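Putative uncharacterized protein (Campylobacter jejuni, PDB 5TPU) is of unknown function but belongs to the WxcM-like family of cupin-fold proteins and binds thymidine-5'-diphosphate in the crystal. Local coordinates at residues 36-41 with 116-121; 59-64 with 95-100; 65-70 with 111-116; 53-58 with 99-104. The protein carries 3 engineered substitutions. All coordinates share one frame; numbering follows the deposited sequence. Where two conformers were deposited one is given.

Interaction 1 of 4, residues 36-41 with 116-121. With TYD (thymidine-5'-diphosphate), chain E.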
# COMPACT_ATOMS: atom_id res chain seq x y z
N GLU A 36 -4.67 12.18 6.30
CA GLU A 36 -3.62 12.34 5.32
C GLU A 36 -2.52 11.31 5.48
O GLU A 36 -1.85 11.20 6.49
CB GLU A 36 -3.00 13.75 5.40
CG GLU A 36 -3.58 14.65 4.32
CD GLU A 36 -3.37 16.13 4.53
OE1 GLU A 36 -2.21 16.55 4.74
OE2 GLU A 36 -4.37 16.87 4.43
N ILE A 37 -2.29 10.60 4.40
CA ILE A 37 -1.28 9.57 4.35
C ILE A 37 0.08 10.24 4.48
O ILE A 37 0.42 11.09 3.68
CB ILE A 37 -1.43 8.84 3.02
CG1 ILE A 37 -2.75 8.08 2.99
CG2 ILE A 37 -0.26 7.91 2.76
CD1 ILE A 37 -3.18 7.69 1.58
N LYS A 38 0.87 9.89 5.49
CA LYS A 38 2.27 10.32 5.50
C LYS A 38 3.28 9.20 5.18
O LYS A 38 4.45 9.45 4.83
CB LYS A 38 2.56 11.01 6.82
CG LYS A 38 1.66 12.23 7.01
CD LYS A 38 2.35 13.45 7.60
CE LYS A 38 1.46 14.68 7.54
NZ LYS A 38 1.19 14.97 6.11
N ARG A 39 2.79 7.97 5.26
CA ARG A 39 3.63 6.79 5.32
C ARG A 39 2.79 5.61 4.86
O ARG A 39 1.60 5.50 5.16
CB ARG A 39 4.21 6.59 6.73
CG ARG A 39 4.85 5.23 6.91
CD ARG A 39 5.47 4.95 8.29
NE ARG A 39 4.68 5.47 9.42
CZ ARG A 39 4.55 4.87 10.58
NH1 ARG A 39 3.83 5.46 11.53
NH2 ARG A 39 5.12 3.70 10.84
N VAL A 40 3.40 4.77 4.05
CA VAL A 40 2.80 3.52 3.67
C VAL A 40 3.87 2.52 4.03
O VAL A 40 5.06 2.70 3.76
CB VAL A 40 2.45 3.49 2.17
CG1 VAL A 40 2.00 2.10 1.75
CG2 VAL A 40 1.36 4.48 1.85
N TYR A 41 3.47 1.46 4.69
CA TYR A 41 4.40 0.37 4.90
C TYR A 41 3.73 -0.98 4.71
O TYR A 41 2.49 -1.08 4.75
CB TYR A 41 5.06 0.51 6.28
CG TYR A 41 4.20 0.30 7.50
CD1 TYR A 41 4.10 -0.95 8.09
CD2 TYR A 41 3.52 1.37 8.12
CE1 TYR A 41 3.33 -1.13 9.21
CE2 TYR A 41 2.77 1.19 9.29
CZ TYR A 41 2.70 -0.06 9.82
OH TYR A 41 1.98 -0.35 10.94
N ALA A 116 -0.53 4.93 7.03
CA ALA A 116 -0.37 5.58 8.34
C ALA A 116 -0.52 7.10 8.29
O ALA A 116 -0.05 7.75 7.35
CB ALA A 116 0.98 5.23 8.89
N SER A 117 -1.18 7.67 9.29
CA SER A 117 -1.36 9.12 9.35
C SER A 117 -0.09 9.93 9.65
O SER A 117 -0.10 11.14 9.55
CB SER A 117 -2.35 9.43 10.46
OG SER A 117 -1.86 9.00 11.72
N ASP A 118 0.99 9.28 10.07
CA ASP A 118 2.17 10.02 10.45
C ASP A 118 3.41 9.17 10.25
O ASP A 118 3.33 7.92 10.05
CB ASP A 118 2.01 10.52 11.90
CG ASP A 118 2.96 11.71 12.26
OD1 ASP A 118 3.60 12.36 11.40
OD2 ASP A 118 3.09 11.95 13.45
N PHE A 119 4.54 9.85 10.28
CA PHE A 119 5.83 9.25 10.02
C PHE A 119 6.24 8.28 11.13
O PHE A 119 5.73 8.38 12.23
CB PHE A 119 6.86 10.35 9.91
CG PHE A 119 6.60 11.32 8.79
CD1 PHE A 119 6.93 10.99 7.50
CD2 PHE A 119 6.04 12.57 9.05
CE1 PHE A 119 6.68 11.89 6.47
CE2 PHE A 119 5.81 13.47 8.03
CZ PHE A 119 6.14 13.14 6.73
N TYR A 120 7.12 7.33 10.83
CA TYR A 120 7.56 6.33 11.80
C TYR A 120 8.30 7.00 12.93
O TYR A 120 9.10 7.89 12.69
CB TYR A 120 8.55 5.34 11.18
CG TYR A 120 9.19 4.40 12.20
CD1 TYR A 120 8.45 3.41 12.81
CD2 TYR A 120 10.54 4.51 12.53
CE1 TYR A 120 9.01 2.55 13.75
CE2 TYR A 120 11.11 3.67 13.46
CZ TYR A 120 10.36 2.69 14.08
OH TYR A 120 10.94 1.84 15.01
N ASP A 121 8.07 6.52 14.16
CA ASP A 121 8.73 7.05 15.36
C ASP A 121 8.69 5.99 16.47
O ASP A 121 7.62 5.67 17.04
CB ASP A 121 8.07 8.39 15.75
CG ASP A 121 8.53 8.91 17.11
OD1 ASP A 121 9.61 8.49 17.61
OD2 ASP A 121 7.78 9.72 17.69
PA TYD E . 7.29 -3.14 14.35
O1A TYD E . 6.97 -4.61 14.34
O2A TYD E . 6.29 -2.08 14.09
O3A TYD E . 8.01 -2.65 15.70
PB TYD E . 8.77 -3.58 16.78
O1B TYD E . 9.71 -2.53 17.40
O2B TYD E . 9.52 -4.60 15.98
O3B TYD E . 7.66 -4.14 17.62
O5' TYD E . 8.23 -2.88 13.12
C5' TYD E . 9.13 -3.87 12.67
C4' TYD E . 10.45 -3.23 12.34
O4' TYD E . 10.34 -2.18 11.37
C3' TYD E . 11.03 -2.58 13.57
O3' TYD E . 12.40 -3.02 13.59
C2' TYD E . 10.74 -1.08 13.39
C1' TYD E . 10.73 -0.95 11.89
N1 TYD E . 9.78 -0.05 11.30
C2 TYD E . 10.26 0.94 10.41
O2 TYD E . 11.49 1.01 10.14
N3 TYD E . 9.39 1.79 9.83
C4 TYD E . 8.06 1.73 10.05
O4 TYD E . 7.30 2.54 9.47
C5 TYD E . 7.56 0.69 10.96
C5M TYD E . 6.11 0.53 11.28
C6 TYD E . 8.46 -0.19 11.54
O HOH W 1 -1.95 12.56 8.56

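Interaction 2 of 4, residues 59-64 with 95-100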
# COMPACT_ATOMS: atom_id res chain seq x y z
N ASN A 59 -1.41 9.22 18.96
CA ASN A 59 -2.07 9.98 17.90
C ASN A 59 -2.10 9.34 16.52
O ASN A 59 -2.84 9.77 15.63
CB ASN A 59 -1.47 11.36 17.78
CG ASN A 59 -2.25 12.39 18.57
OD1 ASN A 59 -2.88 13.30 18.02
ND2 ASN A 59 -2.32 12.16 19.87
N LEU A 60 -1.32 8.28 16.37
CA LEU A 60 -1.18 7.64 15.08
C LEU A 60 -2.47 6.91 14.71
O LEU A 60 -3.01 6.07 15.48
CB LEU A 60 0.01 6.68 15.11
CG LEU A 60 0.25 5.85 13.83
CD1 LEU A 60 0.65 6.76 12.69
CD2 LEU A 60 1.29 4.76 14.11
N GLU A 61 -2.93 7.22 13.51
CA GLU A 61 -3.99 6.47 12.86
C GLU A 61 -3.46 5.65 11.71
O GLU A 61 -2.52 6.08 11.02
CB GLU A 61 -5.01 7.43 12.31
CG GLU A 61 -5.66 8.27 13.41
CD GLU A 61 -6.58 9.30 12.81
OE1 GLU A 61 -7.74 8.99 12.43
OE2 GLU A 61 -6.08 10.41 12.66
N GLN A 62 -4.10 4.50 11.49
CA GLN A 62 -3.75 3.59 10.40
C GLN A 62 -4.95 2.96 9.69
O GLN A 62 -6.02 2.78 10.28
CB GLN A 62 -2.87 2.45 10.92
CG GLN A 62 -1.52 2.86 11.51
CD GLN A 62 -1.04 1.83 12.52
OE1 GLN A 62 -1.72 1.56 13.52
NE2 GLN A 62 0.07 1.20 12.24
N VAL A 63 -4.75 2.56 8.45
CA VAL A 63 -5.65 1.59 7.82
C VAL A 63 -4.89 0.37 7.40
O VAL A 63 -3.93 0.50 6.66
CB VAL A 63 -6.38 2.21 6.64
CG1 VAL A 63 -7.11 1.13 5.83
CG2 VAL A 63 -7.32 3.28 7.14
N LEU A 64 -5.34 -0.79 7.87
CA LEU A 64 -4.70 -2.10 7.60
C LEU A 64 -5.44 -2.84 6.52
O LEU A 64 -6.66 -3.02 6.65
CB LEU A 64 -4.70 -2.98 8.86
CG LEU A 64 -3.56 -2.75 9.87
CD1 LEU A 64 -3.52 -1.30 10.32
CD2 LEU A 64 -3.72 -3.66 11.06
N ILE A 95 -7.73 1.71 12.34
CA ILE A 95 -7.38 1.80 13.72
C ILE A 95 -6.99 3.21 14.06
O ILE A 95 -5.99 3.72 13.58
CB ILE A 95 -6.19 0.91 14.10
CG1 ILE A 95 -6.45 -0.55 13.70
CG2 ILE A 95 -5.96 0.99 15.62
CD1 ILE A 95 -5.23 -1.41 13.89
N GLY A 96 -7.79 3.83 14.91
CA GLY A 96 -7.65 5.23 15.26
C GLY A 96 -6.78 5.44 16.49
O GLY A 96 -5.98 4.58 16.90
N LYS A 97 -6.96 6.61 17.10
CA LYS A 97 -6.13 7.07 18.21
C LYS A 97 -6.38 6.24 19.46
O LYS A 97 -7.43 5.61 19.59
CB LYS A 97 -6.38 8.54 18.48
CG LYS A 97 -5.90 9.42 17.32
CD LYS A 97 -6.25 10.89 17.49
CE LYS A 97 -6.18 11.62 16.16
NZ LYS A 97 -6.32 13.10 16.32
N ASN A 98 -5.36 6.19 20.30
CA ASN A 98 -5.39 5.53 21.60
C ASN A 98 -5.79 4.08 21.60
O ASN A 98 -6.62 3.67 22.39
CB ASN A 98 -6.25 6.35 22.57
CG ASN A 98 -5.64 7.71 22.83
OD1 ASN A 98 -6.12 8.74 22.32
ND2 ASN A 98 -4.52 7.71 23.53
N MET A 99 -5.17 3.29 20.72
CA MET A 99 -5.47 1.86 20.63
C MET A 99 -4.28 0.93 20.81
O MET A 99 -3.19 1.12 20.29
CB MET A 99 -6.08 1.61 19.28
CG MET A 99 -7.42 2.29 19.04
SD MET A 99 -8.70 1.62 20.11
CE MET A 99 -8.86 -0.09 19.65
N TRP A 100 -4.52 -0.09 21.61
CA TRP A 100 -3.57 -1.14 21.85
C TRP A 100 -3.97 -2.18 20.81
O TRP A 100 -5.17 -2.34 20.50
CB TRP A 100 -3.75 -1.69 23.24
CG TRP A 100 -2.91 -2.82 23.62
CD1 TRP A 100 -3.16 -4.17 23.43
CD2 TRP A 100 -1.70 -2.74 24.35
NE1 TRP A 100 -2.14 -4.91 23.97
CE2 TRP A 100 -1.22 -4.05 24.53
CE3 TRP A 100 -0.94 -1.68 24.84
CZ2 TRP A 100 -0.03 -4.33 25.21
CZ3 TRP A 100 0.23 -1.97 25.51
CH2 TRP A 100 0.66 -3.27 25.70

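Interaction 3 of 4, residues 65-70 with 111-116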
# COMPACT_ATOMS: atom_id res chain seq x y z
N ILE A 65 -4.74 -3.31 5.48
CA ILE A 65 -5.35 -4.14 4.44
C ILE A 65 -4.52 -5.41 4.27
O ILE A 65 -3.32 -5.34 4.07
CB ILE A 65 -5.39 -3.35 3.12
CG1 ILE A 65 -6.30 -2.13 3.25
CG2 ILE A 65 -5.85 -4.20 1.94
CD1 ILE A 65 -5.94 -1.00 2.31
N MET A 66 -5.14 -6.57 4.41
CA MET A 66 -4.50 -7.83 4.13
C MET A 66 -4.45 -8.01 2.61
O MET A 66 -5.43 -8.42 2.01
CB MET A 66 -5.31 -8.98 4.78
CG MET A 66 -4.56 -9.90 5.70
SD MET A 66 -3.23 -9.16 6.67
CE MET A 66 -2.01 -10.42 6.41
N MET A 67 -3.32 -7.66 2.03
CA MET A 67 -3.07 -7.84 0.61
C MET A 67 -3.01 -9.30 0.18
O MET A 67 -3.34 -9.62 -0.96
CB MET A 67 -1.74 -7.19 0.22
CG MET A 67 -1.79 -5.69 0.20
SD MET A 67 -2.72 -5.05 -1.20
CE MET A 67 -2.44 -6.22 -2.51
N SER A 68 -2.56 -10.17 1.06
CA SER A 68 -2.67 -11.59 0.81
C SER A 68 -2.64 -12.34 2.09
O SER A 68 -2.04 -11.89 3.07
CB SER A 68 -1.57 -12.09 -0.13
OG SER A 68 -0.33 -11.96 0.49
N GLY A 69 -3.38 -13.46 2.09
CA GLY A 69 -3.47 -14.29 3.26
C GLY A 69 -4.28 -13.70 4.40
O GLY A 69 -5.15 -12.89 4.20
N SER A 70 -3.94 -14.09 5.61
CA SER A 70 -4.74 -13.72 6.72
C SER A 70 -3.97 -13.52 8.01
O SER A 70 -2.83 -13.94 8.17
CB SER A 70 -5.89 -14.70 6.94
OG SER A 70 -5.39 -15.88 7.48
N LYS A 111 0.67 -11.00 3.60
CA LYS A 111 1.13 -9.65 3.34
C LYS A 111 0.14 -8.62 3.79
O LYS A 111 -1.01 -8.63 3.39
CB LYS A 111 1.43 -9.44 1.85
CG LYS A 111 2.44 -10.45 1.31
CD LYS A 111 2.89 -10.12 -0.13
CE LYS A 111 3.52 -11.32 -0.86
NZ LYS A 111 2.64 -12.53 -0.75
N LEU A 112 0.62 -7.70 4.60
CA LEU A 112 -0.20 -6.67 5.18
C LEU A 112 0.26 -5.32 4.70
O LEU A 112 1.40 -4.99 4.87
CB LEU A 112 -0.04 -6.73 6.68
CG LEU A 112 -0.66 -5.60 7.51
CD1 LEU A 112 -2.17 -5.56 7.40
CD2 LEU A 112 -0.22 -5.87 8.92
N LEU A 113 -0.65 -4.55 4.13
CA LEU A 113 -0.49 -3.18 3.75
C LEU A 113 -1.05 -2.25 4.82
O LEU A 113 -2.16 -2.48 5.35
CB LEU A 113 -1.18 -2.92 2.42
CG LEU A 113 -1.08 -1.46 1.93
CD1 LEU A 113 0.36 -1.14 1.57
CD2 LEU A 113 -1.97 -1.26 0.72
N VAL A 114 -0.27 -1.24 5.17
CA VAL A 114 -0.66 -0.28 6.20
C VAL A 114 -0.46 1.11 5.71
O VAL A 114 0.61 1.42 5.22
CB VAL A 114 0.06 -0.45 7.54
CG1 VAL A 114 -0.45 0.61 8.50
CG2 VAL A 114 -0.16 -1.83 8.11
N LEU A 115 -1.53 1.91 5.77
CA LEU A 115 -1.53 3.33 5.46
C LEU A 115 -1.49 4.04 6.81
O LEU A 115 -2.29 3.73 7.69
CB LEU A 115 -2.81 3.69 4.69
CG LEU A 115 -2.89 3.49 3.15
CD1 LEU A 115 -2.05 2.39 2.54
CD2 LEU A 115 -4.32 3.34 2.63
N ALA A 116 -0.53 4.93 7.03
CA ALA A 116 -0.37 5.58 8.34
C ALA A 116 -0.52 7.10 8.29
O ALA A 116 -0.05 7.75 7.35
CB ALA A 116 0.98 5.23 8.89

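Interaction 4 of 4, residues 53-58 with 99-104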
# COMPACT_ATOMS: atom_id res chain seq x y z
N GLY A 53 4.46 -7.81 18.26
CA GLY A 53 4.30 -7.40 19.66
C GLY A 53 3.08 -6.52 19.85
O GLY A 53 2.74 -5.75 18.99
N ALA A 54 2.43 -6.66 20.99
CA ALA A 54 1.37 -5.76 21.44
C ALA A 54 1.92 -4.42 21.84
O ALA A 54 2.90 -4.33 22.55
CB ALA A 54 0.63 -6.36 22.62
N HIS A 55 1.28 -3.36 21.40
CA HIS A 55 1.65 -2.02 21.82
C HIS A 55 0.51 -1.11 21.49
O HIS A 55 -0.42 -1.52 20.78
CB HIS A 55 2.91 -1.58 21.10
CG HIS A 55 2.76 -1.54 19.61
ND1 HIS A 55 2.93 -2.66 18.82
CD2 HIS A 55 2.43 -0.54 18.77
CE1 HIS A 55 2.70 -2.35 17.56
NE2 HIS A 55 2.42 -1.06 17.50
N ALA A 56 0.59 0.14 21.95
CA ALA A 56 -0.35 1.15 21.52
C ALA A 56 0.39 2.26 20.90
O ALA A 56 1.63 2.29 20.96
CB ALA A 56 -1.18 1.68 22.68
N HIS A 57 -0.39 3.13 20.27
CA HIS A 57 0.00 4.46 19.91
C HIS A 57 -0.97 5.44 20.53
O HIS A 57 -2.09 5.06 20.88
CB HIS A 57 -0.05 4.58 18.40
CG HIS A 57 0.93 3.66 17.73
ND1 HIS A 57 2.29 3.85 17.81
CD2 HIS A 57 0.74 2.51 17.04
CE1 HIS A 57 2.90 2.87 17.18
NE2 HIS A 57 1.98 2.06 16.67
N LYS A 58 -0.53 6.69 20.63
CA LYS A 58 -1.40 7.81 20.98
C LYS A 58 -2.10 8.42 19.76
O LYS A 58 -3.28 8.13 19.55
CB LYS A 58 -0.63 8.86 21.77
CG LYS A 58 -1.53 9.60 22.76
CD LYS A 58 -0.84 10.77 23.44
CE LYS A 58 -1.44 11.01 24.81
NZ LYS A 58 -0.89 12.24 25.47
N MET A 99 -5.17 3.29 20.72
CA MET A 99 -5.47 1.86 20.63
C MET A 99 -4.28 0.93 20.81
O MET A 99 -3.19 1.12 20.29
CB MET A 99 -6.08 1.61 19.28
CG MET A 99 -7.42 2.29 19.04
SD MET A 99 -8.70 1.62 20.11
CE MET A 99 -8.86 -0.09 19.65
N TRP A 100 -4.52 -0.09 21.61
CA TRP A 100 -3.57 -1.14 21.85
C TRP A 100 -3.97 -2.18 20.81
O TRP A 100 -5.17 -2.34 20.50
CB TRP A 100 -3.75 -1.69 23.24
CG TRP A 100 -2.91 -2.82 23.62
CD1 TRP A 100 -3.16 -4.17 23.43
CD2 TRP A 100 -1.70 -2.74 24.35
NE1 TRP A 100 -2.14 -4.91 23.97
CE2 TRP A 100 -1.22 -4.05 24.53
CE3 TRP A 100 -0.94 -1.68 24.84
CZ2 TRP A 100 -0.03 -4.33 25.21
CZ3 TRP A 100 0.23 -1.97 25.51
CH2 TRP A 100 0.66 -3.27 25.70
N ARG A 101 -2.97 -2.80 20.21
CA ARG A 101 -3.24 -3.82 19.19
C ARG A 101 -2.13 -4.80 19.13
O ARG A 101 -1.01 -4.53 19.53
CB ARG A 101 -3.43 -3.22 17.81
CG ARG A 101 -2.17 -2.99 17.01
CD ARG A 101 -1.20 -1.97 17.60
NE ARG A 101 -1.89 -0.73 17.94
CZ ARG A 101 -2.17 0.25 17.09
NH1 ARG A 101 -1.87 0.16 15.79
NH2 ARG A 101 -2.74 1.35 17.53
N GLU A 102 -2.50 -5.98 18.69
CA GLU A 102 -1.57 -7.03 18.56
C GLU A 102 -2.00 -7.90 17.40
O GLU A 102 -3.18 -8.24 17.24
CB GLU A 102 -1.37 -7.71 19.91
CG GLU A 102 -2.14 -8.96 20.27
CD GLU A 102 -1.21 -9.99 20.86
OE1 GLU A 102 -0.17 -10.23 20.24
OE2 GLU A 102 -1.49 -10.56 21.93
N MET A 103 -1.03 -8.17 16.54
CA MET A 103 -1.27 -8.93 15.31
C MET A 103 -0.64 -10.31 15.40
O MET A 103 0.52 -10.45 15.77
CB MET A 103 -0.68 -8.17 14.17
CG MET A 103 -1.05 -6.70 14.21
SD MET A 103 -1.00 -6.03 12.57
CE MET A 103 0.72 -5.72 12.26
N LYS A 104 -1.40 -11.33 15.06
CA LYS A 104 -0.98 -12.69 15.26
C LYS A 104 -1.62 -13.60 14.23
O LYS A 104 -2.38 -13.15 13.39
CB LYS A 104 -1.35 -13.14 16.70
CG LYS A 104 -2.85 -13.29 16.96
CD LYS A 104 -3.17 -13.79 18.37
CE LYS A 104 -4.65 -14.15 18.43
NZ LYS A 104 -5.05 -14.79 19.72
O HOH W 2 -3.75 4.04 18.35

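Interaction 1 of 4, residues 36-41 with 116-121
The NH2 end of R39 lies at the edge of the Y120 ring, where both residues meet the base of thymidine-5'-diphosphate (TYD). NH2 is in the plane of that ring and donates to TYD O4 over 2.8 Å. Y120 sets one ring face against the base, with its CD1 3.3 Å from TYD C4. The ring face of Y41 receives the thymine methyl, TYD C5M, 3.7 Å above the ring centre. CG of Y41 stands between the backbone N and the carbonyl carbon (chi1 68°), and this turns the ring to the base.

The guanidinium is held at its edge and covered on both faces. NE and NH1 of R39 both donate to D118 O, each over 2.9 Å, and this side-on grip lies in the guanidinium plane. CB of A116 covers one face. The backbone of F119 and Y120 covers the other. A bend at chi3 (39°) turns the otherwise extended R39 chain into this slot.

R39 starts strand 39-44, the outermost of its sheet within this chain, in a cupin-type beta-barrel. K38 and R39 both face A116, a classic beta bulge. K38 N donates to A116 O over 3.0 Å, and A116 N donates to R39 O over 2.9 Å. Further out, CB of K38 sits over the F119 ring in a CH-pi contact, 4.1 Å from the centroid and 7° off the normal. S117 OG bonds to E61 N. A strand of the second subunit continues the sheet by pairing antiparallel with R39, V40 and Y41, and E28 of that subunit accepts a hydrogen bond from Y120 N.

Interaction 2 of 4, residues 59-64 with 95-100
I95 O takes the N-H of Q62 over 2.9 Å, and the CA of E61 adds a weaker C-H contact to the same oxygen. The return bond, I95 N to Q62 O, is also 2.9 Å long. Both bonds are nearly straight, at 166° and 164°. Together they make Q62 and I95 an antiparallel hydrogen-bonded pair. The pair joins strand 62-68 to strand 91-95, two neighbours in the five-stranded sheet of the cupin beta-barrel. Past it, the chain leaves the ladder at G96 and K97.

On the face that Q62 and I95 share, L64 and I95 pack together. CD1 of I95 reaches both methyls of L64, and the nearer, L64 CD2, is 3.9 Å away. The I95 chain has CG1 anti to the carbonyl carbon (chi1 -55°) and runs on extended, which carries CD1 along to L64. I73 and L75 of strand 71-76 pack against this apolar pair. Q62 points to the same side as I95. Its OE1 accepts from R101 NH1, so its polar end is tied to strand 99-104.

The other end of the contact is polar and more open. K97 is extended and runs at a slant across N59 and E61. CG of K97 rests 3.5 Å from N59 O. The charges of E61 and K97 are of opposite sign but stand beyond salt-bridge range, with 4.5 Å between E61 OE2 and K97 NZ. Any attraction there is probably weak. The chain of K97 is nearer than its charge: CE of K97 lies 3.7 Å from OE2 of E61.

Interaction 3 of 4, residues 65-70 with 111-116
The K111 peptide group is flat, and M66 and the bulge residues M67 and S68 wrap round it. CE of M66 lies over one face, 3.7 Å from K111 O. CB of M67 comes from the other face, 3.6 Å from the same oxygen. At the edge, in the carbonyl plane, S68 N donates along a lone pair of K111 O over 3.2 Å. M67 N is also near K111 O, but that bond is weak and bent (117°).

M67 and S68 thus both face K111, which makes a classic beta bulge. It lies where strand 62-68 turns a corner against strand 111-116, in the five-stranded sheet of the cupin barrel. Before the bulge the ladder is regular. I65 and L113 form a hydrogen-bonded pair, and I65 N donates to L113 O over 2.7 Å. M66 and L112 form the non-hydrogen-bonded pair next to it.

The two methionines leave on opposite sides. SD of M66 touches CD1 of L112 at 3.8 Å, and the two chains cross at about a right angle. M67 turns the other way and lies side by side with L113, with CG of M67 3.6 Å from CB of L113. M67 and L113 also pack on their own counterparts in the second subunit.

At the S68 end, K111 bends at chi4 (51°), which folds NZ back to donate to OG of S68 over 3.3 Å. S68 also packs on K111 of the second subunit. The contact therefore changes from apolar to polar along its length. Its buried part relies on backbone bonds and methionine-leucine packing, while the lysine ammonium, probably charged, is met by a hydroxyl.

Interaction 4 of 4, residues 53-58 with 99-104
W100 lays one face of its indole over the backbone of A54 and H55, and its CZ2 comes within 3.4 Å of A54 CB. The contact joins the short, weakly bonded strand 55-57 to strand 99-104 in the four-stranded sheet of the cupin beta-barrel. Only H55 and R101 make a firm rung. R101 N donates to H55 O over 2.9 Å, and H55 N donates to R101 O over 3.2 Å.

On the other side of the strand pair, R101 runs across H55 and H57. Its CD sits over the H55 ring, 4.0 Å from the centroid, in a CH-pi contact. The H57 ring stands almost upright on the guanidinium, their planes 88° apart, with CD2 of H57 3.7 Å from R101 CZ. The side chain of H55 is about 5 Å from the bound TYD at the nearest atoms.

R101 curls back on its own strand. CG lies between the backbone N and the carbonyl carbon (chi1 86°), and bends at chi2 and chi3 bring the head round. NH1 is taken up by Q62. NE and NH2 both reach M99 O from the same face of its carbonyl plane, with NH2 2.8 Å from that oxygen.

How the interactions relate
Interactions 1, 2 and 3 lie in the five-stranded sheet, and interaction 4 lies in the four-stranded one. Interaction 3 is the most buried, with methionine and leucine packing. The other three are partly buried and more polar. Interactions 1 and 3 share A116, and both carry a classic bulge and touch the second subunit. Interactions 2 and 3 use different parts of strand 62-68. Interactions 2 and 4 share M99 and W100, and the Q62-R101 bond links the two sheets. Arginine serves two contacts differently: R39 binds the nucleotide directly, whereas R101 lies against two histidines and is held by a glutamine and a backbone carbonyl.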